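Side-chain contacts in MEM-A1 (Soil metagenome, PDB 6E0S), which probably hydrolyses beta-lactam antibiotics with zinc bound in its active site, as a subclass B3 metallo-beta-lactamase recovered from a soil metagenome: residues G35-V40 / W176-T181; D95-I100 / P137-V142; P209-P212 / A216-K219; A240-R245 / A268-V273. All blocks are in the same frame, centred on the assembly; numbering follows the deposited sequence.

In the fold
Contact 1 closes a long span of the chain, and contact 2 falls within it; contacts 3 and 4 follow in series. Contact 1 joins the seven-stranded sheet to the five-stranded one. Contact 2, its centre about 24 Å away across the middle of the chain, includes the end of the zinc-binding loop. Contacts 3 and 4, with centres about 22 Å apart, involve helices 214-226 and 263-285, which pack against each other. Contacts 1 and 4 touch where Y39 packs on L243 and W244. Side chains of contacts 2, 3 and 4 (A97, Y211 and A240) lie about 9 to 11 Å from a bound zinc, which places these contacts around the zinc site.

Contact 1 of 4, residues G35-V40 / W176-T181; sequences GSTYYV and WTWRAT
T37 and W178 are joined by a nearly linear hydrogen bond, the indole NE1 donating to OG1 over 2.9 Å with an N-H...O angle of 173°. OG1 sits at the ring edge, in the indole plane, so the donor is aimed straight at it. The rest of T37 follows the same edge: T37 CG2 lies 3.8 Å from W178 CZ2. This placement follows from the torsion of T37, whose methyl is anti to the backbone N while OG1 stands beside it (chi1 -70°). The bond crosses the interior of the alpha-beta/beta-alpha sandwich of metallo-beta-lactamases, since strand 37-39 belongs to the seven-stranded sheet and strand 174-182 to the five-stranded one. V48 and I50 of the next strand also touch T37, and M189 and Y191 touch W178 within its own sheet. Nearer the strand end, A180 CB lies 4.0 Å from T37 OG1. G35, with a positive phi of 62°, brings its CA to 3.2 Å from T181 O, a backbone approach without any side chain between. One water accepts from both S36 N (3.0 Å) and T181 N (2.9 Å), tying the two backbones together beside it.

Contact 2 of 4, residues D95-I100 / P137-V142; sequences DHAGGI and PPMTPV
The backbones come nearest at G98 and M139, whose CA atoms are 5.7 Å apart, and diverge to 7.4 Å between the CA atoms of I100 and V142. M139 bridges the closer end with its thioether. Its chain is extended as far as SD and then bends (chi3 -66°), which brings both SD and CE against A97 CB: M139 SD lies 3.7 Å from A97 CB, and CE 4.1 Å from the same methyl. The sulfur also rests 3.6 Å from G98 N, so it meets the turn of backbone as well as the alanine side chain. L121 of helix 115-123 touches both A97 and M139 and adds to the apolar packing. At the other end the contact is narrower. I100 and V142 meet through one methyl each, CG2 to CG2 at 4.1 Å, with the two side chains crossing at about a right angle; V111 of strand 110-114 packs on both. To one side of the apolar patches a water links the main chains, donating to G98 O (2.9 Å) and accepting from T140 N (2.8 Å). No direct hydrogen bond joins the segments. The first of them carries D95 and H96, the last two residues of the HxHxDH signature of the metallo-beta-lactamase superfamily; H91 and H93 of that signature bind zinc together with H169, and in subclass B3 enzymes the aspartate and final histidine usually serve the second zinc. The contact thus backs the end of the zinc-binding loop with the loop that leads into strand 145-148.

Contact 3 of 4, residues P209-P212 / A216-K219; sequences PAYP and ADIK
Y211 and D217 are linked by the one direct hydrogen bond of this contact, in which the phenol OH donates to OD2 over 2.6 Å. The aspartate uses its anti lone pair, the one directed away from OD1, and OD2 lies in the plane of the tyrosine ring at its edge. Because of that placement D217 OD2 also comes within 3.2 Å of Y211 CE1. The carboxylate is turned 58° against the ring, so the two flat groups are neither coplanar nor stacked. Y211 reaches this far through an extended side chain, CG anti to the backbone N at chi1 178°. D217 meets it with more than the oxygen: D217 CB is 3.5 Å from Y211 OH. The bond lies in the part of the metallo-beta-lactamase alpha-beta/beta-alpha fold where the loop following strand 185-192 enters helix 214-226, with D217 in the first turn of the helix. Packing comes from outside the pair: P167 touches both side chains, and Q171 and F203 also touch Y211. P167 is two residues from the zinc ligand H169. Water mediates the remaining link: it donates to P212 O (3.2 Å) and accepts from A216 N (3.0 Å), standing between a carbonyl and an amide four residues apart, the spacing of a helical hydrogen bond.

Contact 4 of 4, residues A240-R245 / A268-V273; sequences AGDLWR and AERAGV. With PO4 (phosphate ion), chain D.
R270 and A240 make the close part of this contact: the guanidinium NH2 donates to the carbonyl oxygen of A240 over 2.8 Å. The bond is bent, with an N-H...O angle of 137°, and the oxygen lies 29° out of the guanidinium plane. A water reinforces it, donating to A240 O (2.7 Å) and accepting from R270 NE (3.0 Å), so that one carbonyl is gripped by both the arginine and the water. R270 reaches across from helix 263-285 on a chain that bends near its end (chi3 -64°). On the D242 side the fit is looser. D242 OD2 stands 4.0 Å from R270 NH1, well out of the guanidinium plane, so this long salt bridge is a matter of charge without an N-H directed at the oxygen. A second water sits between them, though its distances are too short to be relied on. The same OD2 is held more directly by R245, whose NH2 donates to it over 3.1 Å in the plane of its own guanidinium. D242, R245 and R270 therefore form a salt-bridge network, in which the carboxylate probably eases the nearness of the two arginines. D242 also precedes helix 243-247, and the N-terminal amides of that helix bind a phosphate, probably from the crystallisation liquor: R245 N donates to its O2 (2.9 Å), W244 N only weakly. Anion binding by the first amides is characteristic of a helix N-terminus, here set beside the long C-terminal helix that carries R270.

Contact 1 of 4, residues G35-V40 / W176-T181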
loop_
_atom_site.group_PDB
_atom_site.type_symbol
_atom_site.label_atom_id
_atom_site.label_comp_id
_atom_site.label_asym_id
_atom_site.label_seq_id
_atom_site.Cartn_x
_atom_site.Cartn_y
_atom_site.Cartn_z
ATOM N N GLY A 35 -9.866 13.105 9.437
ATOM C CA GLY A 35 -10.446 13.942 8.388
ATOM C C GLY A 35 -11.252 13.081 7.425
ATOM O O GLY A 35 -12.024 12.207 7.840
ATOM N N SER A 36 -11.018 13.273 6.119
ATOM C CA SER A 36 -11.748 12.560 5.065
ATOM C C SER A 36 -11.070 11.246 4.656
ATOM O O SER A 36 -11.439 10.655 3.622
ATOM C CB SER A 36 -11.931 13.465 3.827
ATOM O OG SER A 36 -10.743 13.592 3.052
ATOM N N THR A 37 -10.130 10.764 5.466
ATOM C CA THR A 37 -9.371 9.545 5.190
ATOM C C THR A 37 -9.953 8.399 6.006
ATOM O O THR A 37 -10.100 8.512 7.233
ATOM C CB THR A 37 -7.888 9.727 5.531
ATOM O OG1 THR A 37 -7.302 10.616 4.580
ATOM C CG2 THR A 37 -7.119 8.386 5.447
ATOM N N TYR A 38 -10.300 7.301 5.328
ATOM C CA TYR A 38 -10.960 6.185 6.016
ATOM C C TYR A 38 -10.195 4.898 5.758
ATOM O O TYR A 38 -9.658 4.707 4.673
ATOM C CB TYR A 38 -12.404 6.009 5.534
ATOM C CG TYR A 38 -13.302 7.197 5.793
ATOM C CD1 TYR A 38 -13.250 8.328 4.978
ATOM C CD2 TYR A 38 -14.212 7.176 6.835
ATOM C CE1 TYR A 38 -14.091 9.433 5.226
ATOM C CE2 TYR A 38 -15.050 8.294 7.103
ATOM C CZ TYR A 38 -14.956 9.405 6.277
ATOM O OH TYR A 38 -15.768 10.474 6.510
ATOM N N TYR A 39 -10.196 3.982 6.735
ATOM C CA TYR A 39 -9.847 2.601 6.431
ATOM C C TYR A 39 -11.053 1.833 5.877
ATOM O O TYR A 39 -12.112 1.783 6.511
ATOM C CB TYR A 39 -9.329 1.903 7.689
ATOM C CG TYR A 39 -8.704 0.543 7.437
ATOM C CD1 TYR A 39 -7.322 0.415 7.179
ATOM C CD2 TYR A 39 -9.480 -0.614 7.480
ATOM C CE1 TYR A 39 -6.733 -0.850 6.972
ATOM C CE2 TYR A 39 -8.893 -1.874 7.276
ATOM C CZ TYR A 39 -7.528 -1.965 7.019
ATOM O OH TYR A 39 -6.970 -3.192 6.821
ATOM N N VAL A 40 -10.874 1.174 4.725
ATOM C CA VAL A 40 -11.971 0.404 4.114
ATOM C C VAL A 40 -11.507 -0.995 3.698
ATOM O O VAL A 40 -12.199 -1.705 2.945
ATOM C CB VAL A 40 -12.573 1.153 2.905
ATOM C CG1 VAL A 40 -13.318 2.399 3.349
ATOM C CG2 VAL A 40 -11.489 1.470 1.858
ATOM N N TRP A 176 2.708 6.039 -0.369
ATOM C CA TRP A 176 1.923 7.218 -0.718
ATOM C C TRP A 176 1.750 8.150 0.479
ATOM O O TRP A 176 1.467 7.699 1.597
ATOM C CB TRP A 176 0.557 6.779 -1.248
ATOM C CG TRP A 176 0.629 5.903 -2.438
ATOM C CD1 TRP A 176 0.645 4.517 -2.444
ATOM C CD2 TRP A 176 0.656 6.314 -3.800
ATOM N NE1 TRP A 176 0.663 4.064 -3.746
ATOM C CE2 TRP A 176 0.658 5.141 -4.592
ATOM C CE3 TRP A 176 0.665 7.559 -4.438
ATOM C CZ2 TRP A 176 0.683 5.188 -5.991
ATOM C CZ3 TRP A 176 0.684 7.600 -5.813
ATOM C CH2 TRP A 176 0.685 6.412 -6.579
ATOM N N THR A 177 1.902 9.458 0.266
ATOM C CA THR A 177 1.817 10.396 1.387
ATOM C C THR A 177 0.850 11.542 1.064
ATOM O O THR A 177 0.705 11.960 -0.091
ATOM C CB THR A 177 3.185 10.976 1.777
ATOM O OG1 THR A 177 3.678 11.768 0.696
ATOM C CG2 THR A 177 4.216 9.864 2.080
ATOM N N TRP A 178 0.161 12.026 2.098
ATOM C CA TRP A 178 -0.780 13.135 1.946
ATOM C C TRP A 178 -1.035 13.718 3.326
ATOM O O TRP A 178 -0.616 13.166 4.343
ATOM C CB TRP A 178 -2.109 12.716 1.276
ATOM C CG TRP A 178 -2.986 11.749 2.057
ATOM C CD1 TRP A 178 -4.178 12.033 2.661
ATOM C CD2 TRP A 178 -2.771 10.340 2.254
ATOM N NE1 TRP A 178 -4.701 10.906 3.243
ATOM C CE2 TRP A 178 -3.851 9.856 3.016
ATOM C CE3 TRP A 178 -1.755 9.446 1.885
ATOM C CZ2 TRP A 178 -3.953 8.519 3.405
ATOM C CZ3 TRP A 178 -1.866 8.111 2.275
ATOM C CH2 TRP A 178 -2.951 7.664 3.010
ATOM N N ARG A 179 -1.704 14.862 3.359
ATOM C CA ARG A 179 -2.097 15.469 4.625
ATOM C C ARG A 179 -3.609 15.419 4.737
ATOM O O ARG A 179 -4.314 15.673 3.755
ATOM C CB ARG A 179 -1.613 16.932 4.718
ATOM C CG ARG A 179 -0.108 17.001 4.862
ATOM C CD ARG A 179 0.368 18.364 5.387
ATOM N NE ARG A 179 0.112 18.542 6.810
ATOM C CZ ARG A 179 0.934 18.162 7.794
ATOM N NH1 ARG A 179 2.099 17.584 7.548
ATOM N NH2 ARG A 179 0.586 18.381 9.040
ATOM N N ALA A 180 -4.101 15.074 5.930
ATOM C CA ALA A 180 -5.519 15.095 6.249
ATOM C C ALA A 180 -5.733 16.140 7.331
ATOM O O ALA A 180 -4.792 16.499 8.047
ATOM C CB ALA A 180 -6.046 13.715 6.708
ATOM N N THR A 181 -6.964 16.657 7.418
ATOM C CA THR A 181 -7.283 17.763 8.313
ATOM C C THR A 181 -8.639 17.543 8.958
ATOM O O THR A 181 -9.571 17.035 8.325
ATOM C CB THR A 181 -7.298 19.141 7.589
ATOM O OG1 THR A 181 -8.274 19.115 6.541
ATOM C CG2 THR A 181 -5.938 19.479 6.990
HETATM O O HOH W 1 -8.995 15.427 5.722
#

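Contact 2 of 4, residues D95-I100 / P137-V142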
loop_
_atom_site.group_PDB
_atom_site.type_symbol
_atom_site.label_atom_id
_atom_site.label_comp_id
_atom_site.label_asym_id
_atom_site.label_seq_id
_atom_site.Cartn_x
_atom_site.Cartn_y
_atom_site.Cartn_z
ATOM N N ASP A 95 -2.173 -10.054 -3.478
ATOM C CA ASP A 95 -2.885 -9.763 -2.236
ATOM C C ASP A 95 -3.159 -8.280 -2.024
ATOM O O ASP A 95 -3.868 -7.941 -1.074
ATOM C CB ASP A 95 -2.112 -10.315 -1.031
ATOM C CG ASP A 95 -2.164 -11.841 -0.954
ATOM O OD1 ASP A 95 -1.120 -12.457 -0.731
ATOM O OD2 ASP A 95 -3.245 -12.417 -1.133
ATOM N N HIS A 96 -2.642 -7.394 -2.882
ATOM C CA HIS A 96 -2.870 -5.963 -2.725
ATOM C C HIS A 96 -3.391 -5.321 -3.995
ATOM O O HIS A 96 -4.105 -4.326 -3.934
ATOM C CB HIS A 96 -1.575 -5.271 -2.288
ATOM C CG HIS A 96 -1.033 -5.813 -0.998
ATOM N ND1 HIS A 96 -1.517 -5.428 0.233
ATOM C CD2 HIS A 96 -0.062 -6.727 -0.751
ATOM C CE1 HIS A 96 -0.870 -6.084 1.184
ATOM N NE2 HIS A 96 0.030 -6.864 0.613
ATOM N N ALA A 97 -3.011 -5.859 -5.149
ATOM C CA ALA A 97 -3.560 -5.413 -6.422
ATOM C C ALA A 97 -4.620 -6.356 -6.980
ATOM O O ALA A 97 -5.261 -6.010 -7.962
ATOM C CB ALA A 97 -2.455 -5.268 -7.472
ATOM N N GLY A 98 -4.787 -7.553 -6.423
ATOM C CA GLY A 98 -5.672 -8.523 -7.062
ATOM C C GLY A 98 -7.129 -8.087 -7.115
ATOM O O GLY A 98 -7.872 -8.498 -8.019
ATOM N N GLY A 99 -7.566 -7.286 -6.144
ATOM C CA GLY A 99 -8.917 -6.754 -6.143
ATOM C C GLY A 99 -9.120 -5.514 -7.003
ATOM O O GLY A 99 -10.240 -5.007 -7.139
ATOM N N ILE A 100 -8.051 -5.012 -7.618
ATOM C CA ILE A 100 -8.150 -3.710 -8.273
ATOM C C ILE A 100 -9.038 -3.783 -9.519
ATOM O O ILE A 100 -9.823 -2.868 -9.789
ATOM C CB ILE A 100 -6.752 -3.176 -8.597
ATOM C CG1 ILE A 100 -6.066 -2.759 -7.291
ATOM C CG2 ILE A 100 -6.862 -2.036 -9.667
ATOM C CD1 ILE A 100 -4.697 -2.110 -7.478
ATOM N N PRO A 137 0.532 -15.734 -8.166
ATOM C CA PRO A 137 -0.576 -16.021 -9.078
ATOM C C PRO A 137 -0.752 -14.903 -10.079
ATOM O O PRO A 137 -0.412 -13.739 -9.800
ATOM C CB PRO A 137 -1.793 -16.108 -8.128
ATOM C CG PRO A 137 -1.243 -16.237 -6.787
ATOM C CD PRO A 137 0.082 -15.536 -6.785
ATOM N N PRO A 138 -1.326 -15.187 -11.238
ATOM C CA PRO A 138 -1.683 -14.102 -12.159
ATOM C C PRO A 138 -2.856 -13.316 -11.607
ATOM O O PRO A 138 -3.618 -13.801 -10.757
ATOM C CB PRO A 138 -2.068 -14.834 -13.447
ATOM C CG PRO A 138 -2.556 -16.199 -12.956
ATOM C CD PRO A 138 -1.720 -16.513 -11.740
ATOM N N MET A 139 -3.001 -12.089 -12.108
ATOM C CA MET A 139 -4.164 -11.272 -11.809
ATOM C C MET A 139 -4.924 -10.977 -13.097
ATOM O O MET A 139 -4.381 -11.106 -14.196
ATOM C CB MET A 139 -3.755 -9.956 -11.134
ATOM C CG MET A 139 -3.053 -10.144 -9.781
ATOM S SD MET A 139 -2.509 -8.572 -9.051
ATOM C CE MET A 139 -1.244 -8.059 -10.243
ATOM N N THR A 140 -6.190 -10.583 -12.945
ATOM C CA THR A 140 -6.968 -10.110 -14.088
ATOM C C THR A 140 -6.363 -8.811 -14.612
ATOM O O THR A 140 -6.137 -7.889 -13.832
ATOM C CB THR A 140 -8.425 -9.855 -13.712
ATOM O OG1 THR A 140 -9.004 -11.062 -13.228
ATOM C CG2 THR A 140 -9.216 -9.407 -14.957
ATOM N N PRO A 141 -6.084 -8.707 -15.910
ATOM C CA PRO A 141 -5.522 -7.458 -16.447
ATOM C C PRO A 141 -6.388 -6.263 -16.098
ATOM O O PRO A 141 -7.611 -6.362 -16.035
ATOM C CB PRO A 141 -5.496 -7.704 -17.954
ATOM C CG PRO A 141 -5.428 -9.197 -18.084
ATOM C CD PRO A 141 -6.264 -9.728 -16.955
ATOM N N VAL A 142 -5.728 -5.126 -15.868
ATOM C CA VAL A 142 -6.376 -3.877 -15.470
ATOM C C VAL A 142 -6.211 -2.892 -16.611
ATOM O O VAL A 142 -5.094 -2.691 -17.100
ATOM C CB VAL A 142 -5.777 -3.307 -14.174
ATOM C CG1 VAL A 142 -6.358 -1.888 -13.897
ATOM C CG2 VAL A 142 -6.060 -4.230 -12.996
HETATM O O HOH W 2 -7.119 -9.895 -10.441
#

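Contact 3 of 4, residues P209-P212 / A216-K219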
loop_
_atom_site.group_PDB
_atom_site.type_symbol
_atom_site.label_atom_id
_atom_site.label_comp_id
_atom_site.label_asym_id
_atom_site.label_seq_id
_atom_site.Cartn_x
_atom_site.Cartn_y
_atom_site.Cartn_z
ATOM N N PRO A 209 20.526 -11.691 -11.013
ATOM C CA PRO A 209 20.548 -10.933 -12.272
ATOM C C PRO A 209 19.170 -10.611 -12.816
ATOM O O PRO A 209 19.063 -9.712 -13.663
ATOM C CB PRO A 209 21.331 -11.855 -13.219
ATOM C CG PRO A 209 21.191 -13.227 -12.619
ATOM C CD PRO A 209 21.137 -13.026 -11.140
ATOM N N ALA A 210 18.117 -11.300 -12.346
ATOM C CA ALA A 210 16.748 -10.968 -12.752
ATOM C C ALA A 210 16.306 -9.610 -12.219
ATOM O O ALA A 210 15.449 -8.952 -12.825
ATOM C CB ALA A 210 15.780 -12.048 -12.272
ATOM N N TYR A 211 16.862 -9.187 -11.084
ATOM C CA TYR A 211 16.511 -7.915 -10.453
ATOM C C TYR A 211 17.766 -7.416 -9.754
ATOM O O TYR A 211 17.906 -7.516 -8.524
ATOM C CB TYR A 211 15.341 -8.090 -9.473
ATOM C CG TYR A 211 14.868 -6.866 -8.682
ATOM C CD1 TYR A 211 15.366 -5.575 -8.922
ATOM C CD2 TYR A 211 13.898 -7.019 -7.686
ATOM C CE1 TYR A 211 14.918 -4.485 -8.172
ATOM C CE2 TYR A 211 13.454 -5.940 -6.938
ATOM C CZ TYR A 211 13.968 -4.685 -7.182
ATOM O OH TYR A 211 13.493 -3.645 -6.436
ATOM N N PRO A 212 18.732 -6.893 -10.519
ATOM C CA PRO A 212 20.067 -6.674 -9.941
ATOM C C PRO A 212 20.108 -5.625 -8.850
ATOM O O PRO A 212 20.990 -5.701 -7.994
ATOM C CB PRO A 212 20.926 -6.269 -11.157
ATOM C CG PRO A 212 19.952 -5.810 -12.181
ATOM C CD PRO A 212 18.725 -6.655 -11.977
ATOM N N ALA A 216 20.021 -2.929 -3.091
ATOM C CA ALA A 216 20.172 -1.478 -3.006
ATOM C C ALA A 216 18.816 -0.795 -2.878
ATOM O O ALA A 216 18.642 0.132 -2.069
ATOM C CB ALA A 216 20.907 -0.965 -4.239
ATOM N N ASP A 217 17.850 -1.243 -3.676
ATOM C CA ASP A 217 16.486 -0.721 -3.616
ATOM C C ASP A 217 15.879 -0.866 -2.225
ATOM O O ASP A 217 15.321 0.092 -1.678
ATOM C CB ASP A 217 15.590 -1.470 -4.603
ATOM C CG ASP A 217 15.654 -0.929 -6.008
ATOM O OD1 ASP A 217 16.371 0.066 -6.269
ATOM O OD2 ASP A 217 14.960 -1.527 -6.862
ATOM N N ILE A 218 15.888 -2.079 -1.674
ATOM C CA ILE A 218 15.169 -2.275 -0.413
ATOM C C ILE A 218 15.817 -1.478 0.716
ATOM O O ILE A 218 15.117 -0.911 1.556
ATOM C CB ILE A 218 15.035 -3.772 -0.075
ATOM C CG1 ILE A 218 13.884 -3.979 0.906
ATOM C CG2 ILE A 218 16.281 -4.336 0.553
ATOM C CD1 ILE A 218 13.274 -5.387 0.763
ATOM N N LYS A 219 17.154 -1.416 0.757
ATOM C CA LYS A 219 17.821 -0.606 1.773
ATOM C C LYS A 219 17.481 0.863 1.595
ATOM O O LYS A 219 17.227 1.585 2.572
ATOM C CB LYS A 219 19.336 -0.799 1.700
ATOM C CG LYS A 219 19.828 -2.185 2.105
ATOM C CD LYS A 219 21.342 -2.315 1.883
ATOM C CE LYS A 219 22.089 -1.605 2.999
ATOM N NZ LYS A 219 21.843 -2.322 4.304
HETATM O O HOH W 3 21.606 -4.311 -5.160
#

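Contact 4 of 4, residues A240-R245 / A268-V273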
loop_
_atom_site.group_PDB
_atom_site.type_symbol
_atom_site.label_atom_id
_atom_site.label_comp_id
_atom_site.label_asym_id
_atom_site.label_seq_id
_atom_site.Cartn_x
_atom_site.Cartn_y
_atom_site.Cartn_z
ATOM N N ALA A 240 1.391 -4.945 10.408
ATOM C CA ALA A 240 2.834 -4.741 10.416
ATOM C C ALA A 240 3.211 -3.319 10.824
ATOM O O ALA A 240 4.351 -3.089 11.246
ATOM C CB ALA A 240 3.443 -5.083 9.047
ATOM N N GLY A 241 2.288 -2.377 10.742
ATOM C CA GLY A 241 2.527 -1.036 11.268
ATOM C C GLY A 241 1.686 -0.746 12.506
ATOM O O GLY A 241 1.393 0.420 12.815
ATOM N N ASP A 242 1.290 -1.813 13.215
ATOM C CA ASP A 242 0.603 -1.720 14.506
ATOM C C ASP A 242 -0.715 -0.973 14.411
ATOM O O ASP A 242 -1.103 -0.272 15.358
ATOM C CB ASP A 242 1.475 -1.038 15.575
ATOM C CG ASP A 242 2.683 -1.858 16.001
ATOM O OD1 ASP A 242 2.757 -3.087 15.767
ATOM O OD2 ASP A 242 3.584 -1.241 16.607
ATOM N N LEU A 243 -1.405 -1.067 13.272
ATOM C CA LEU A 243 -2.651 -0.319 13.120
ATOM C C LEU A 243 -3.684 -0.729 14.168
ATOM O O LEU A 243 -4.394 0.127 14.713
ATOM C CB LEU A 243 -3.227 -0.508 11.721
ATOM C CG LEU A 243 -4.452 0.357 11.440
ATOM C CD1 LEU A 243 -4.155 1.868 11.577
ATOM C CD2 LEU A 243 -4.950 0.009 10.018
ATOM N N TRP A 244 -3.785 -2.026 14.468
ATOM C CA TRP A 244 -4.845 -2.456 15.382
ATOM C C TRP A 244 -4.526 -2.066 16.819
ATOM O O TRP A 244 -5.437 -1.739 17.590
ATOM C CB TRP A 244 -5.097 -3.959 15.240
ATOM C CG TRP A 244 -5.352 -4.326 13.802
ATOM C CD1 TRP A 244 -4.699 -5.279 13.054
ATOM C CD2 TRP A 244 -6.328 -3.728 12.932
ATOM N NE1 TRP A 244 -5.213 -5.291 11.763
ATOM C CE2 TRP A 244 -6.206 -4.349 11.668
ATOM C CE3 TRP A 244 -7.288 -2.711 13.101
ATOM C CZ2 TRP A 244 -7.006 -3.986 10.571
ATOM C CZ3 TRP A 244 -8.086 -2.355 12.025
ATOM C CH2 TRP A 244 -7.941 -2.990 10.771
ATOM N N ARG A 245 -3.246 -2.043 17.190
ATOM C CA ARG A 245 -2.900 -1.540 18.516
ATOM C C ARG A 245 -3.317 -0.080 18.670
ATOM O O ARG A 245 -3.867 0.312 19.704
ATOM C CB ARG A 245 -1.400 -1.704 18.790
ATOM C CG ARG A 245 -0.996 -1.069 20.107
ATOM C CD ARG A 245 0.488 -1.183 20.420
ATOM N NE ARG A 245 1.360 -0.586 19.404
ATOM C CZ ARG A 245 1.511 0.728 19.183
ATOM N NH1 ARG A 245 0.842 1.629 19.895
ATOM N NH2 ARG A 245 2.336 1.146 18.232
ATOM N N ALA A 268 10.197 0.909 9.639
ATOM C CA ALA A 268 11.392 0.767 8.820
ATOM C C ALA A 268 12.465 -0.018 9.555
ATOM O O ALA A 268 13.117 -0.877 8.956
ATOM C CB ALA A 268 11.915 2.137 8.382
ATOM N N GLU A 269 12.623 0.218 10.867
ATOM C CA GLU A 269 13.626 -0.536 11.615
ATOM C C GLU A 269 13.281 -2.018 11.631
ATOM O O GLU A 269 14.169 -2.871 11.533
ATOM C CB GLU A 269 13.741 -0.010 13.040
ATOM C CG GLU A 269 14.551 1.250 13.128
ATOM C CD GLU A 269 14.756 1.713 14.551
ATOM O OE1 GLU A 269 15.051 0.850 15.420
ATOM O OE2 GLU A 269 14.605 2.938 14.789
ATOM N N ARG A 270 11.990 -2.344 11.748
ATOM C CA ARG A 270 11.614 -3.752 11.750
ATOM C C ARG A 270 11.943 -4.393 10.408
ATOM O O ARG A 270 12.429 -5.526 10.350
ATOM C CB ARG A 270 10.133 -3.885 12.088
ATOM C CG ARG A 270 9.851 -3.557 13.545
ATOM C CD ARG A 270 8.418 -3.915 13.935
ATOM N NE ARG A 270 7.418 -3.134 13.198
ATOM C CZ ARG A 270 6.820 -2.026 13.641
ATOM N NH1 ARG A 270 7.136 -1.523 14.833
ATOM N NH2 ARG A 270 5.908 -1.425 12.876
ATOM N N ALA A 271 11.702 -3.667 9.320
ATOM C CA ALA A 271 12.060 -4.161 7.998
ATOM C C ALA A 271 13.567 -4.337 7.870
ATOM O O ALA A 271 14.036 -5.289 7.242
ATOM C CB ALA A 271 11.541 -3.198 6.934
ATOM N N GLY A 272 14.343 -3.418 8.443
ATOM C CA GLY A 272 15.794 -3.576 8.403
ATOM C C GLY A 272 16.254 -4.838 9.109
ATOM O O GLY A 272 17.171 -5.529 8.651
ATOM N N VAL A 273 15.606 -5.173 10.229
ATOM C CA VAL A 273 15.933 -6.408 10.926
ATOM C C VAL A 273 15.568 -7.618 10.077
ATOM O O VAL A 273 16.351 -8.577 9.968
ATOM C CB VAL A 273 15.232 -6.431 12.296
ATOM C CG1 VAL A 273 15.373 -7.803 12.948
ATOM C CG2 VAL A 273 15.830 -5.360 13.173
HETATM P P PO4 D . -1.344 -5.111 15.739
HETATM O O1 PO4 D . 0.175 -5.131 15.888
HETATM O O2 PO4 D . -1.797 -3.734 15.351
HETATM O O3 PO4 D . -1.722 -6.118 14.667
HETATM O O4 PO4 D . -1.982 -5.483 17.067
HETATM O O HOH W 4 6.653 -4.485 10.687
HETATM O O HOH W 5 5.458 0.205 15.867
#